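Local structure of extracellular solute-binding protein family 5 (Brucella melitensis, 4ONY) at residues A[255-259]-A[260-264]; A[279-282]-A[283-287]. The protein probably serves as the periplasmic substrate-binding component of an ABC transporter, capturing a solute, perhaps a peptide, for delivery to the membrane permease. All coordinates share one frame; numbering follows the deposited sequence.

Interaction 1: residues A[255-259]-A[260-264]; sequences EYYRN and ETSLF. With P4G (1-ethoxy-2-(2-ethoxyethoxy)ethane), chain D.
Tyr257 closes strand 251-257, and after Arg258 and Asn259 the chain enters helix 260-268, folding back so that the CA atoms of Tyr257 and Leu263 lie 5.7 Å apart. Asn259 is the N-cap of this helix, in the turn that carries the chain from the four-stranded mixed sheet into the helix. Its OD1 takes the N-H of Ser262 at 2.8 Å in an almost linear bond (172°), with the donor nearly on the extension of the amide C=O. With chi1 at 61°, CG sits between the backbone N and the carbonyl carbon, and this swings the amide oxygen over the helix start. Asparagine suits the place because its short side chain can satisfy an N-H in the first turn, while the backbone Asn259 O accepts from Leu263 N and begins the helical bonding.

The Tyr257 ring fills the angle between strand and helix. Leu263 lies across one face: its CA makes a CH-pi contact 4.0 Å from the ring centroid, and Leu263 CG comes to 3.8 Å from Tyr257 CD1. The ether chain of the bound 1-ethoxy-2-(2-ethoxyethoxy)ethane runs over the opposite face, its C3 3.5 Å from Tyr257 CE2, so a flat aromatic residue serves helix and ligand pocket together. The phenol OH reaches Ser266 further along the helix. Ser262, small enough to fit beside the ring, directs its hydroxyl at the edge, in the ring plane, with OG 3.4 Å from Tyr257 CD2. One water joins Ser262 OG, at 2.9 Å, to Arg258 N, whose N-H it accepts at 2.8 Å.

Interaction 2: residues A[279-282]-A[283-287]; sequences NPIR and WEKLY
Main-chain bonds join 279-282 to 283-287 as one short helix: Trp283 N donates to Asn279 O at 3.0 Å, Glu284 N to Pro280 O, Lys285 N to Ile281 O and Leu286 N to Arg282 O at 2.9 Å. Capping adds a side-chain acceptor at the start. Asn279 OD1 receives Arg282 N at 3.1 Å with a nearly linear N-H...O angle (172°), although the donor stands well above the amide plane, and a weak bond from Ile281 N. Pro280 suits the first turn, where its missing N-H costs no helical bond.

Apolar contacts follow the four-residue spacing. Ile281 and Lys285 lie side by side, Ile281 CG2 4.2 Å from Lys285 CG, a loose contact. Arg282 crosses Leu286 at about a right angle, with Arg282 CG 4.0 Å from Leu286 CD1.

Among the polar ends, the Arg282 guanidinium forms a salt bridge with Glu277, which also bonds to Tyr287 OH. The edge of the Tyr287 ring meets Arg282 O, 3.3 Å from Tyr287 CD1.

In the aromatic packing, Trp283 CZ3 stands 4.1 Å above one face of the Tyr287 ring, and Trp283 stacks on Trp567. This is a short N-capped helix with Pro280 and Trp283 buried while Ile281, Glu284 and Lys285 are exposed.

Interaction 1 comes first along the chain, at the passage from strand 251-257 into helix 260-268; strand 274-277 then leads to interaction 2 on helix 280-285. Their centres are 16 Å apart, on the same side of the chain's centre and within one solute-binding family 5 range. The two short helices meet directly. Glu260 OE1 and Arg282 NH2 form a 2.9 Å salt bridge. The Phe264 ring packs edge-to-face with that of Tyr287, Phe264 CE1 3.6 Å from Tyr287 CZ. Charged and aromatic contacts thus join the turn that ends strand 251-257, beside the pocket that holds the ether, to the next helix, which packs on strands 274-277, 297-302 and 566-571.

Interaction 1: residues A[255-259]-A[260-264]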
loop_
_atom_site.group_PDB
_atom_site.type_symbol
_atom_site.label_atom_id
_atom_site.label_comp_id
_atom_site.label_asym_id
_atom_site.label_seq_id
_atom_site.Cartn_x
_atom_site.Cartn_y
_atom_site.Cartn_z
ATOM N N GLU A 255 16.930 -7.428 -12.973
ATOM C CA GLU A 255 17.815 -8.499 -12.513
ATOM C C GLU A 255 17.440 -8.990 -11.142
ATOM O O GLU A 255 16.974 -8.210 -10.282
ATOM C CB GLU A 255 19.244 -8.016 -12.515
ATOM C CG GLU A 255 19.699 -7.736 -13.918
ATOM C CD GLU A 255 21.168 -7.528 -14.054
ATOM O OE1 GLU A 255 21.888 -7.364 -13.038
ATOM O OE2 GLU A 255 21.609 -7.521 -15.217
ATOM N N TYR A 256 17.620 -10.289 -10.935
ATOM C CA TYR A 256 17.189 -10.931 -9.736
ATOM C C TYR A 256 18.400 -11.333 -8.890
ATOM O O TYR A 256 19.359 -11.871 -9.419
ATOM C CB TYR A 256 16.314 -12.140 -10.104
ATOM C CG TYR A 256 14.888 -11.767 -10.514
ATOM C CD1 TYR A 256 14.616 -11.246 -11.771
ATOM C CD2 TYR A 256 13.835 -11.890 -9.642
ATOM C CE1 TYR A 256 13.317 -10.922 -12.148
ATOM C CE2 TYR A 256 12.558 -11.578 -10.006
ATOM C CZ TYR A 256 12.301 -11.093 -11.267
ATOM O OH TYR A 256 11.020 -10.773 -11.646
ATOM N N TYR A 257 18.342 -11.033 -7.588
ATOM C CA TYR A 257 19.433 -11.267 -6.656
ATOM C C TYR A 257 18.945 -12.119 -5.474
ATOM O O TYR A 257 17.770 -12.094 -5.138
ATOM C CB TYR A 257 20.002 -9.934 -6.137
ATOM C CG TYR A 257 20.708 -9.182 -7.214
ATOM C CD1 TYR A 257 19.986 -8.418 -8.138
ATOM C CD2 TYR A 257 22.080 -9.327 -7.401
ATOM C CE1 TYR A 257 20.637 -7.783 -9.191
ATOM C CE2 TYR A 257 22.734 -8.694 -8.445
ATOM C CZ TYR A 257 21.997 -7.935 -9.357
ATOM O OH TYR A 257 22.697 -7.312 -10.418
ATOM N N ARG A 258 19.852 -12.866 -4.851
ATOM C CA ARG A 258 19.448 -13.766 -3.779
ATOM C C ARG A 258 19.223 -13.030 -2.475
ATOM O O ARG A 258 18.601 -13.578 -1.622
ATOM C CB ARG A 258 20.450 -14.853 -3.552
ATOM C CG ARG A 258 21.751 -14.390 -2.906
ATOM C CD ARG A 258 22.772 -15.476 -3.069
ATOM N NE ARG A 258 23.962 -15.254 -2.273
ATOM C CZ ARG A 258 25.141 -14.851 -2.726
ATOM N NH1 ARG A 258 25.316 -14.580 -4.009
ATOM N NH2 ARG A 258 26.159 -14.698 -1.859
ATOM N N ASN A 259 19.789 -11.837 -2.302
ATOM C CA ASN A 259 19.614 -11.061 -1.068
ATOM C C ASN A 259 19.984 -9.601 -1.340
ATOM O O ASN A 259 20.501 -9.265 -2.410
ATOM C CB ASN A 259 20.468 -11.623 0.133
ATOM C CG ASN A 259 21.971 -11.596 -0.137
ATOM O OD1 ASN A 259 22.481 -10.664 -0.756
ATOM N ND2 ASN A 259 22.685 -12.628 0.335
ATOM N N GLU A 260 19.709 -8.742 -0.368
ATOM C CA GLU A 260 19.936 -7.322 -0.539
ATOM C C GLU A 260 21.403 -6.907 -0.623
ATOM O O GLU A 260 21.704 -5.909 -1.272
ATOM C CB GLU A 260 19.288 -6.573 0.620
ATOM C CG GLU A 260 17.783 -6.533 0.498
ATOM C CD GLU A 260 17.174 -5.625 1.573
ATOM O OE1 GLU A 260 17.953 -4.866 2.219
ATOM O OE2 GLU A 260 15.938 -5.734 1.810
ATOM N N THR A 261 22.290 -7.640 0.060
ATOM C CA THR A 261 23.696 -7.307 0.062
ATOM C C THR A 261 24.297 -7.499 -1.342
ATOM O O THR A 261 25.041 -6.645 -1.825
ATOM C CB THR A 261 24.462 -8.172 1.094
ATOM O OG1 THR A 261 24.096 -7.742 2.389
ATOM C CG2 THR A 261 25.934 -7.990 0.980
ATOM N N SER A 262 23.955 -8.633 -1.968
ATOM C CA SER A 262 24.358 -8.949 -3.334
ATOM C C SER A 262 23.860 -7.862 -4.303
ATOM O O SER A 262 24.581 -7.409 -5.172
ATOM C CB SER A 262 23.752 -10.321 -3.721
ATOM O OG SER A 262 24.141 -10.672 -5.043
ATOM N N LEU A 263 22.613 -7.453 -4.101
ATOM C CA LEU A 263 21.977 -6.438 -4.912
ATOM C C LEU A 263 22.726 -5.088 -4.739
ATOM O O LEU A 263 23.143 -4.468 -5.728
ATOM C CB LEU A 263 20.509 -6.328 -4.515
ATOM C CG LEU A 263 19.544 -5.705 -5.541
ATOM C CD1 LEU A 263 18.124 -6.135 -5.222
ATOM C CD2 LEU A 263 19.631 -4.185 -5.544
ATOM N N PHE A 264 22.947 -4.699 -3.482
ATOM C CA PHE A 264 23.650 -3.465 -3.143
ATOM C C PHE A 264 25.058 -3.431 -3.746
ATOM O O PHE A 264 25.445 -2.444 -4.351
ATOM C CB PHE A 264 23.675 -3.288 -1.620
ATOM C CG PHE A 264 24.242 -1.976 -1.133
ATOM C CD1 PHE A 264 23.618 -0.777 -1.433
ATOM C CD2 PHE A 264 25.382 -1.953 -0.316
ATOM C CE1 PHE A 264 24.131 0.422 -0.967
ATOM C CE2 PHE A 264 25.897 -0.737 0.144
ATOM C CZ PHE A 264 25.249 0.450 -0.165
HETATM C C8 P4G D . 24.788 -12.673 -17.840
HETATM C C7 P4G D . 23.827 -13.765 -17.367
HETATM O O4 P4G D . 23.721 -14.019 -15.930
HETATM C C6 P4G D . 23.850 -12.974 -14.941
HETATM C C5 P4G D . 22.566 -12.808 -14.110
HETATM O O3 P4G D . 22.721 -11.719 -13.180
HETATM C C4 P4G D . 21.807 -11.716 -12.108
HETATM C C3 P4G D . 22.557 -11.251 -10.874
HETATM O O2 P4G D . 22.977 -12.356 -10.071
HETATM C C2 P4G D . 23.989 -12.008 -9.105
HETATM C C1 P4G D . 25.414 -12.404 -9.449
HETATM O O HOH W 1 22.356 -12.730 -6.068
#

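Interaction 2: residues A[279-282]-A[283-287]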
loop_
_atom_site.group_PDB
_atom_site.type_symbol
_atom_site.label_atom_id
_atom_site.label_comp_id
_atom_site.label_asym_id
_atom_site.label_seq_id
_atom_site.Cartn_x
_atom_site.Cartn_y
_atom_site.Cartn_z
ATOM N N ASN A 279 16.462 0.598 4.462
ATOM C CA ASN A 279 17.184 0.284 5.654
ATOM C C ASN A 279 17.947 1.512 6.166
ATOM O O ASN A 279 18.875 1.978 5.493
ATOM C CB ASN A 279 18.124 -0.849 5.328
ATOM C CG ASN A 279 18.911 -1.295 6.530
ATOM O OD1 ASN A 279 19.339 -0.488 7.360
ATOM N ND2 ASN A 279 19.167 -2.582 6.597
ATOM N N PRO A 280 17.576 2.031 7.354
ATOM C CA PRO A 280 18.110 3.285 7.813
ATOM C C PRO A 280 19.564 3.233 8.221
ATOM O O PRO A 280 20.265 4.255 8.109
ATOM C CB PRO A 280 17.256 3.632 9.037
ATOM C CG PRO A 280 16.654 2.366 9.468
ATOM C CD PRO A 280 16.589 1.468 8.280
ATOM N N ILE A 281 20.016 2.091 8.706
ATOM C CA ILE A 281 21.407 1.919 9.095
ATOM C C ILE A 281 22.270 1.939 7.820
ATOM O O ILE A 281 23.310 2.639 7.770
ATOM C CB ILE A 281 21.621 0.606 9.888
ATOM C CG1 ILE A 281 20.807 0.626 11.188
ATOM C CG2 ILE A 281 23.086 0.376 10.218
ATOM C CD1 ILE A 281 21.112 1.814 12.079
ATOM N N ARG A 282 21.846 1.213 6.798
ATOM C CA ARG A 282 22.589 1.201 5.523
ATOM C C ARG A 282 22.651 2.598 4.908
ATOM O O ARG A 282 23.703 3.060 4.495
ATOM C CB ARG A 282 21.979 0.202 4.517
ATOM C CG ARG A 282 22.784 0.031 3.227
ATOM C CD ARG A 282 22.482 -1.301 2.507
ATOM N NE ARG A 282 21.069 -1.316 2.200
ATOM C CZ ARG A 282 20.296 -2.387 2.187
ATOM N NH1 ARG A 282 20.793 -3.592 2.385
ATOM N NH2 ARG A 282 19.027 -2.233 1.944
ATOM N N TRP A 283 21.516 3.283 4.859
ATOM C CA TRP A 283 21.477 4.639 4.305
ATOM C C TRP A 283 22.459 5.570 5.044
ATOM O O TRP A 283 23.160 6.333 4.443
ATOM C CB TRP A 283 20.074 5.186 4.433
ATOM C CG TRP A 283 19.789 6.523 3.687
ATOM C CD1 TRP A 283 19.529 7.733 4.276
ATOM C CD2 TRP A 283 19.699 6.742 2.278
ATOM N NE1 TRP A 283 19.268 8.672 3.330
ATOM C CE2 TRP A 283 19.363 8.103 2.089
ATOM C CE3 TRP A 283 19.843 5.936 1.165
ATOM C CZ2 TRP A 283 19.159 8.664 0.815
ATOM C CZ3 TRP A 283 19.638 6.498 -0.113
ATOM C CH2 TRP A 283 19.291 7.846 -0.267
ATOM N N GLU A 284 22.504 5.456 6.363
ATOM C CA GLU A 284 23.304 6.330 7.198
ATOM C C GLU A 284 24.782 5.997 7.111
ATOM O O GLU A 284 25.574 6.887 7.089
ATOM C CB GLU A 284 22.844 6.197 8.644
ATOM C CG GLU A 284 23.760 6.783 9.696
ATOM C CD GLU A 284 23.652 8.295 9.729
ATOM O OE1 GLU A 284 22.608 8.789 9.232
ATOM O OE2 GLU A 284 24.594 8.955 10.255
ATOM N N LYS A 285 25.124 4.718 7.031
ATOM C CA LYS A 285 26.504 4.249 7.196
ATOM C C LYS A 285 27.229 3.850 5.914
ATOM O O LYS A 285 28.447 4.003 5.830
ATOM C CB LYS A 285 26.498 2.980 8.067
ATOM C CG LYS A 285 26.037 3.225 9.479
ATOM C CD LYS A 285 27.008 4.113 10.221
ATOM C CE LYS A 285 26.781 4.042 11.722
ATOM N NZ LYS A 285 27.845 4.785 12.455
ATOM N N LEU A 286 26.511 3.225 4.971
ATOM C CA LEU A 286 27.184 2.469 3.917
ATOM C C LEU A 286 27.242 3.131 2.574
ATOM O O LEU A 286 27.654 2.495 1.596
ATOM C CB LEU A 286 26.610 1.034 3.807
ATOM C CG LEU A 286 26.723 0.181 5.085
ATOM C CD1 LEU A 286 26.177 -1.238 4.902
ATOM C CD2 LEU A 286 28.150 0.119 5.585
ATOM N N TYR A 287 26.891 4.415 2.495
ATOM C CA TYR A 287 27.013 5.142 1.249
ATOM C C TYR A 287 28.235 6.059 1.301
ATOM O O TYR A 287 28.232 7.153 0.757
ATOM C CB TYR A 287 25.722 5.921 0.939
ATOM C CG TYR A 287 24.550 5.049 0.524
ATOM C CD1 TYR A 287 23.841 4.324 1.451
ATOM C CD2 TYR A 287 24.153 4.944 -0.812
ATOM C CE1 TYR A 287 22.780 3.517 1.062
ATOM C CE2 TYR A 287 23.090 4.142 -1.195
ATOM C CZ TYR A 287 22.392 3.451 -0.246
ATOM O OH TYR A 287 21.324 2.639 -0.591
#